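Local coordinates for competence damage-inducible protein A (Enterobacter cloacae subsp. cloacae, PDB 5VU3) that is of unknown function but belongs to the CinA (competence-damaged protein) family, some relatives of which deamidate nicotinamide mononucleotide, at residues L73-E78 / T92-S97; K19-R24 / E163-L168. All coordinates share one frame; numbering follows the deposited sequence. Where two conformers were deposited one is given.

Contact 1. Residues L73-E78 / T92-S97; sequences LGVSPE and TEMAAS
The turn linking helix 66-73 to helix 77-83 lies against helix 88-101, and Ser76 is bound there by Glu93 while Leu73 rests on Met94 and Ser97. The backbone N of Ser76 donates to Glu93 OE1 over 3.0 Å, fairly straight at 161°, entering from the syn side of the carboxylate but 27° out of its plane. Glu93 reaches the turn because its chain runs extended beyond CG (chi2 175°); its other oxygen, OE2, is hydrogen-bonded to Thr79, so one carboxylate ties two points around the start of helix 77-83. Ser76 is the N-cap of that helix: its OG accepts a weak bond from Glu78 N. Glu93 OE1 is also touched by Val75 CG1, at 3.4 Å, the two side chains crossing at about a right angle. The turn and helix 88-101 form part of the helical layer on one face of the central mixed sheet, helix 88-101 lying between the turn and strand 106-112. On the buried side Met94 CG is shared by two branched residues, lying 3.8 Å from Val75 CG2 and 3.9 Å from Leu73 CD1. Leu73 uses its second methyl elsewhere, with CD2 3.4 Å from Ser97 OG. Gly74, the first residue past helix 66-73, has positive phi. Ser97 OG stands 3.0 Å from Leu73 O, at most a weak hydrogen bond, because the hydroxyl has another acceptor near.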
loop_
_atom_site.group_PDB
_atom_site.type_symbol
_atom_site.label_atom_id
_atom_site.label_comp_id
_atom_site.label_asym_id
_atom_site.label_seq_id
_atom_site.Cartn_x
_atom_site.Cartn_y
_atom_site.Cartn_z
ATOM N N LEU A 73 -1.551 9.037 -11.992
ATOM C CA LEU A 73 -2.994 8.892 -12.066
ATOM C C LEU A 73 -3.653 9.908 -12.987
ATOM O O LEU A 73 -4.883 9.938 -13.069
ATOM C CB LEU A 73 -3.601 8.995 -10.665
ATOM C CG LEU A 73 -3.315 7.833 -9.708
ATOM C CD1 LEU A 73 -3.869 8.114 -8.315
ATOM C CD2 LEU A 73 -3.878 6.523 -10.255
ATOM N N GLY A 74 -2.878 10.740 -13.674
ATOM C CA GLY A 74 -3.461 11.657 -14.640
ATOM C C GLY A 74 -4.434 12.646 -14.046
ATOM O O GLY A 74 -5.333 13.123 -14.750
ATOM N N VAL A 75 -4.290 12.963 -12.762
ATOM C CA VAL A 75 -5.100 14.014 -12.161
ATOM C C VAL A 75 -4.753 15.342 -12.819
ATOM O O VAL A 75 -3.574 15.679 -12.992
ATOM C CB VAL A 75 -4.882 14.057 -10.641
ATOM C CG1 VAL A 75 -5.524 15.308 -10.036
ATOM C CG2 VAL A 75 -5.430 12.779 -9.986
ATOM N N SER A 76 -5.781 16.092 -13.205
ATOM C CA SER A 76 -5.578 17.344 -13.917
ATOM C C SER A 76 -4.952 18.394 -13.004
ATOM O O SER A 76 -5.419 18.589 -11.877
ATOM C CB SER A 76 -6.907 17.855 -14.464
ATOM O OG SER A 76 -6.801 19.219 -14.820
ATOM N N PRO A 77 -3.908 19.096 -13.451
ATOM C CA PRO A 77 -3.360 20.187 -12.629
ATOM C C PRO A 77 -4.370 21.281 -12.331
ATOM O O PRO A 77 -4.313 21.892 -11.256
ATOM C CB PRO A 77 -2.189 20.713 -13.478
ATOM C CG PRO A 77 -1.861 19.599 -14.429
ATOM C CD PRO A 77 -3.165 18.913 -14.710
ATOM N N GLU A 78 -5.301 21.553 -13.253
ATOM C CA GLU A 78 -6.320 22.559 -12.980
ATOM C C GLU A 78 -7.332 22.067 -11.951
ATOM O O GLU A 78 -7.890 22.875 -11.201
ATOM C CB GLU A 78 -7.024 22.968 -14.271
ATOM C CG GLU A 78 -7.958 24.163 -14.109
ATOM C CD GLU A 78 -7.253 25.411 -13.578
ATOM O OE1 GLU A 78 -6.061 25.620 -13.899
ATOM O OE2 GLU A 78 -7.897 26.188 -12.841
ATOM N N THR A 92 -12.390 11.639 -7.407
ATOM C CA THR A 92 -13.084 11.111 -8.576
ATOM C C THR A 92 -12.089 10.743 -9.670
ATOM O O THR A 92 -12.161 9.656 -10.257
ATOM C CB THR A 92 -14.100 12.130 -9.096
ATOM O OG1 THR A 92 -15.156 12.276 -8.139
ATOM C CG2 THR A 92 -14.691 11.659 -10.423
ATOM N N GLU A 93 -11.144 11.642 -9.956
ATOM C CA GLU A 93 -10.172 11.369 -11.009
ATOM C C GLU A 93 -9.208 10.271 -10.584
ATOM O O GLU A 93 -8.808 9.435 -11.403
ATOM C CB GLU A 93 -9.415 12.652 -11.376
ATOM C CG GLU A 93 -10.301 13.768 -11.940
ATOM C CD GLU A 93 -9.554 15.077 -12.195
ATOM O OE1 GLU A 93 -8.324 15.138 -11.984
ATOM O OE2 GLU A 93 -10.208 16.058 -12.607
ATOM N N MET A 94 -8.819 10.262 -9.303
ATOM C CA MET A 94 -7.944 9.206 -8.800
ATOM C C MET A 94 -8.601 7.842 -8.934
ATOM O O MET A 94 -7.959 6.872 -9.359
ATOM C CB MET A 94 -7.596 9.464 -7.334
ATOM C CG MET A 94 -6.640 10.619 -7.079
ATOM S SD MET A 94 -6.450 10.874 -5.293
ATOM C CE MET A 94 -5.620 9.364 -4.768
ATOM N N ALA A 95 -9.884 7.747 -8.568
ATOM C CA ALA A 95 -10.567 6.458 -8.594
ATOM C C ALA A 95 -10.749 5.955 -10.021
ATOM O O ALA A 95 -10.601 4.758 -10.285
ATOM C CB ALA A 95 -11.915 6.564 -7.884
ATOM N N ALA A 96 -11.078 6.853 -10.952
ATOM C CA ALA A 96 -11.253 6.447 -12.340
ATOM C C ALA A 96 -9.945 5.934 -12.927
ATOM O O ALA A 96 -9.922 4.923 -13.640
ATOM C CB ALA A 96 -11.790 7.620 -13.168
ATOM N N SER A 97 -8.844 6.621 -12.639
ATOM C CA SER A 97 -7.561 6.245 -13.220
ATOM C C SER A 97 -7.054 4.919 -12.650
ATOM O O SER A 97 -6.616 4.042 -13.404
ATOM C CB SER A 97 -6.545 7.358 -12.984
ATOM O OG SER A 97 -5.235 6.920 -13.294
#

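Contact 2. Residues K19-R24 / E163-L168; sequences KKLASR and ELVTKL. With ACT (acetate ion), chain I.
Leu21 on helix 14-28 packs its isobutyl group against Leu164, Val165 and Leu168 of segment 163-168. With chi2 at 61° setting its position, Leu21 CD1 touches two methyls, Leu168 CD1 at 3.6 Å and Leu164 CD2 at 3.7 Å. The Leu164 side chain crosses that of Leu21 at about a right angle, whereas Leu168 meets it obliquely. Nearer the backbone, Leu21 CB packs on Val165 CG2 at 3.9 Å, so the two methyls of Val165 serve different neighbours: CG2 takes the leucine, and CG1 meets the polar ends of Lys20 and Arg24. The Arg24 chain bends at chi2 (-89°), which places CD; farther out the side chain crosses Val165 at about a right angle, with Val165 CG1 oblique to the guanidinium, 4.0 Å from Arg24 NH2. The carbonyl O of Leu168 is near the guanidinium plane, at its edge, and 3.8 Å from Arg24 CD. Arg24 NE is hydrogen-bonded to Ser169, which also bonds the carbonyl of Val165 and thereby ties the arginine to the end of helix 149-167. A bound acetate, probably from the crystallisation liquor, accepts weak bonds from NH1 and NH2 through one oxygen, with Arg24 NH2 and acetate O 3.3 Å apart. Lys20 NZ comes to 4.2 Å from Val165 CG1. Over residues 19-24 and 163-167 the axes approach to 9.6 Å, inclined by 34°, and Leu21 and Leu164 both reach Leu32 of strand 32-37: the packing of neighbouring helices on one face of the sheet in an alpha/beta fold.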
loop_
_atom_site.group_PDB
_atom_site.type_symbol
_atom_site.label_atom_id
_atom_site.label_comp_id
_atom_site.label_asym_id
_atom_site.label_seq_id
_atom_site.Cartn_x
_atom_site.Cartn_y
_atom_site.Cartn_z
ATOM N N LYS A 19 -14.053 -9.354 5.148
ATOM C CA LYS A 19 -14.684 -10.644 4.878
ATOM C C LYS A 19 -16.006 -10.465 4.140
ATOM O O LYS A 19 -16.280 -11.164 3.152
ATOM C CB LYS A 19 -14.892 -11.411 6.183
ATOM C CG LYS A 19 -15.486 -12.792 5.998
ATOM C CD LYS A 19 -15.549 -13.519 7.333
ATOM C CE LYS A 19 -16.015 -14.952 7.172
ATOM N NZ LYS A 19 -16.143 -15.607 8.503
ATOM N N LYS A 20 -16.839 -9.526 4.600
ATOM C CA LYS A 20 -18.092 -9.236 3.905
ATOM C C LYS A 20 -17.829 -8.788 2.472
ATOM O O LYS A 20 -18.498 -9.232 1.531
ATOM C CB LYS A 20 -18.871 -8.154 4.652
ATOM C CG LYS A 20 -19.793 -8.636 5.757
ATOM C CD LYS A 20 -20.060 -7.506 6.743
ATOM C CE LYS A 20 -21.473 -7.550 7.302
ATOM N NZ LYS A 20 -22.407 -6.715 6.492
ATOM N N LEU A 21 -16.862 -7.886 2.298
ATOM C CA LEU A 21 -16.561 -7.342 0.980
ATOM C C LEU A 21 -16.026 -8.420 0.045
ATOM O O LEU A 21 -16.419 -8.486 -1.127
ATOM C CB LEU A 21 -15.560 -6.191 1.128
ATOM C CG LEU A 21 -15.072 -5.483 -0.134
ATOM C CD1 LEU A 21 -16.244 -4.838 -0.856
ATOM C CD2 LEU A 21 -14.019 -4.429 0.239
ATOM N N ALA A 22 -15.128 -9.272 0.549
ATOM C CA ALA A 22 -14.648 -10.415 -0.221
ATOM C C ALA A 22 -15.804 -11.249 -0.763
ATOM O O ALA A 22 -15.804 -11.646 -1.934
ATOM C CB ALA A 22 -13.738 -11.281 0.654
ATOM N N SER A 23 -16.797 -11.533 0.084
ATOM C CA SER A 23 -17.941 -12.329 -0.351
ATOM C C SER A 23 -18.683 -11.648 -1.493
ATOM O O SER A 23 -18.987 -12.280 -2.516
ATOM C CB SER A 23 -18.887 -12.578 0.823
ATOM O OG SER A 23 -18.475 -13.698 1.583
ATOM N N ARG A 24 -18.994 -10.356 -1.335
ATOM C CA ARG A 24 -19.753 -9.646 -2.364
ATOM C C ARG A 24 -18.989 -9.606 -3.679
ATOM O O ARG A 24 -19.553 -9.860 -4.751
ATOM C CB ARG A 24 -20.074 -8.220 -1.918
ATOM C CG ARG A 24 -20.593 -8.069 -0.506
ATOM C CD ARG A 24 -22.101 -8.193 -0.440
ATOM N NE ARG A 24 -22.638 -7.692 0.825
ATOM C CZ ARG A 24 -22.440 -8.268 2.008
ATOM N NH1 ARG A 24 -21.708 -9.373 2.106
ATOM N NH2 ARG A 24 -22.977 -7.739 3.098
ATOM N N GLU A 163 -18.713 1.780 3.722
ATOM C CA GLU A 163 -19.525 2.365 2.666
ATOM C C GLU A 163 -19.566 1.475 1.433
ATOM O O GLU A 163 -20.630 1.288 0.835
ATOM C CB GLU A 163 -18.986 3.751 2.321
ATOM C CG GLU A 163 -19.213 4.763 3.428
ATOM C CD GLU A 163 -20.624 4.677 3.985
ATOM O OE1 GLU A 163 -21.538 5.223 3.332
ATOM O OE2 GLU A 163 -20.818 4.060 5.061
ATOM N N LEU A 164 -18.417 0.928 1.026
ATOM C CA LEU A 164 -18.400 0.068 -0.154
ATOM C C LEU A 164 -19.248 -1.176 0.061
ATOM O O LEU A 164 -19.975 -1.602 -0.844
ATOM C CB LEU A 164 -16.967 -0.332 -0.515
ATOM C CG LEU A 164 -16.875 -1.150 -1.812
ATOM C CD1 LEU A 164 -17.569 -0.410 -2.965
ATOM C CD2 LEU A 164 -15.424 -1.481 -2.188
ATOM N N VAL A 165 -19.162 -1.781 1.250
ATOM C CA VAL A 165 -19.977 -2.959 1.541
ATOM C C VAL A 165 -21.454 -2.634 1.354
ATOM O O VAL A 165 -22.200 -3.380 0.708
ATOM C CB VAL A 165 -19.689 -3.478 2.963
ATOM C CG1 VAL A 165 -20.775 -4.454 3.395
ATOM C CG2 VAL A 165 -18.328 -4.156 3.004
ATOM N N THR A 166 -21.891 -1.504 1.910
ATOM C CA THR A 166 -23.279 -1.082 1.755
ATOM C C THR A 166 -23.638 -0.887 0.290
ATOM O O THR A 166 -24.698 -1.336 -0.162
ATOM C CB THR A 166 -23.519 0.209 2.534
ATOM O OG1 THR A 166 -23.269 -0.024 3.924
ATOM C CG2 THR A 166 -24.959 0.680 2.351
ATOM N N LYS A 167 -22.761 -0.224 -0.470
ATOM C CA LYS A 167 -23.044 0.037 -1.877
ATOM C C LYS A 167 -23.163 -1.242 -2.690
ATOM O O LYS A 167 -23.832 -1.240 -3.729
ATOM C CB LYS A 167 -21.960 0.938 -2.469
ATOM C CG LYS A 167 -22.039 2.386 -1.987
ATOM C CD LYS A 167 -20.737 3.124 -2.245
ATOM C CE LYS A 167 -20.900 4.626 -2.081
ATOM N NZ LYS A 167 -21.684 4.997 -0.874
ATOM N N LEU A 168 -22.543 -2.333 -2.242
ATOM C CA LEU A 168 -22.602 -3.603 -2.954
ATOM C C LEU A 168 -23.620 -4.578 -2.372
ATOM O O LEU A 168 -23.716 -5.710 -2.854
ATOM C CB LEU A 168 -21.218 -4.262 -2.985
ATOM C CG LEU A 168 -20.082 -3.517 -3.689
ATOM C CD1 LEU A 168 -18.756 -4.169 -3.352
ATOM C CD2 LEU A 168 -20.295 -3.507 -5.202
HETATM C C ACT I . -22.907 -11.644 5.452
HETATM O O ACT I . -23.159 -10.554 4.869
HETATM O OXT ACT I . -23.098 -12.821 5.038
HETATM C CH3 ACT I . -22.283 -11.505 6.877
#

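Overall arrangement
The two contacts lie 24 Å apart between centres, with about 10 Å between their nearest atoms, and do not touch. Contact 2 joins helix 14-28, near the start of the fold, to helix 149-167 at its end, whereas contact 1 pairs segments only 14 residues apart, both falling within the chain that contact 2 spans. The five-stranded mixed sheet connects them: Met94 and Ala95 of contact 1 touch Ala109 of strand 106-112, and Leu164 of contact 2 touches Val106 and Ile108 of that same strand. Helices thus pack on the sheet in both regions, contact 1 local and contact 2 bringing the two ends of the domain together.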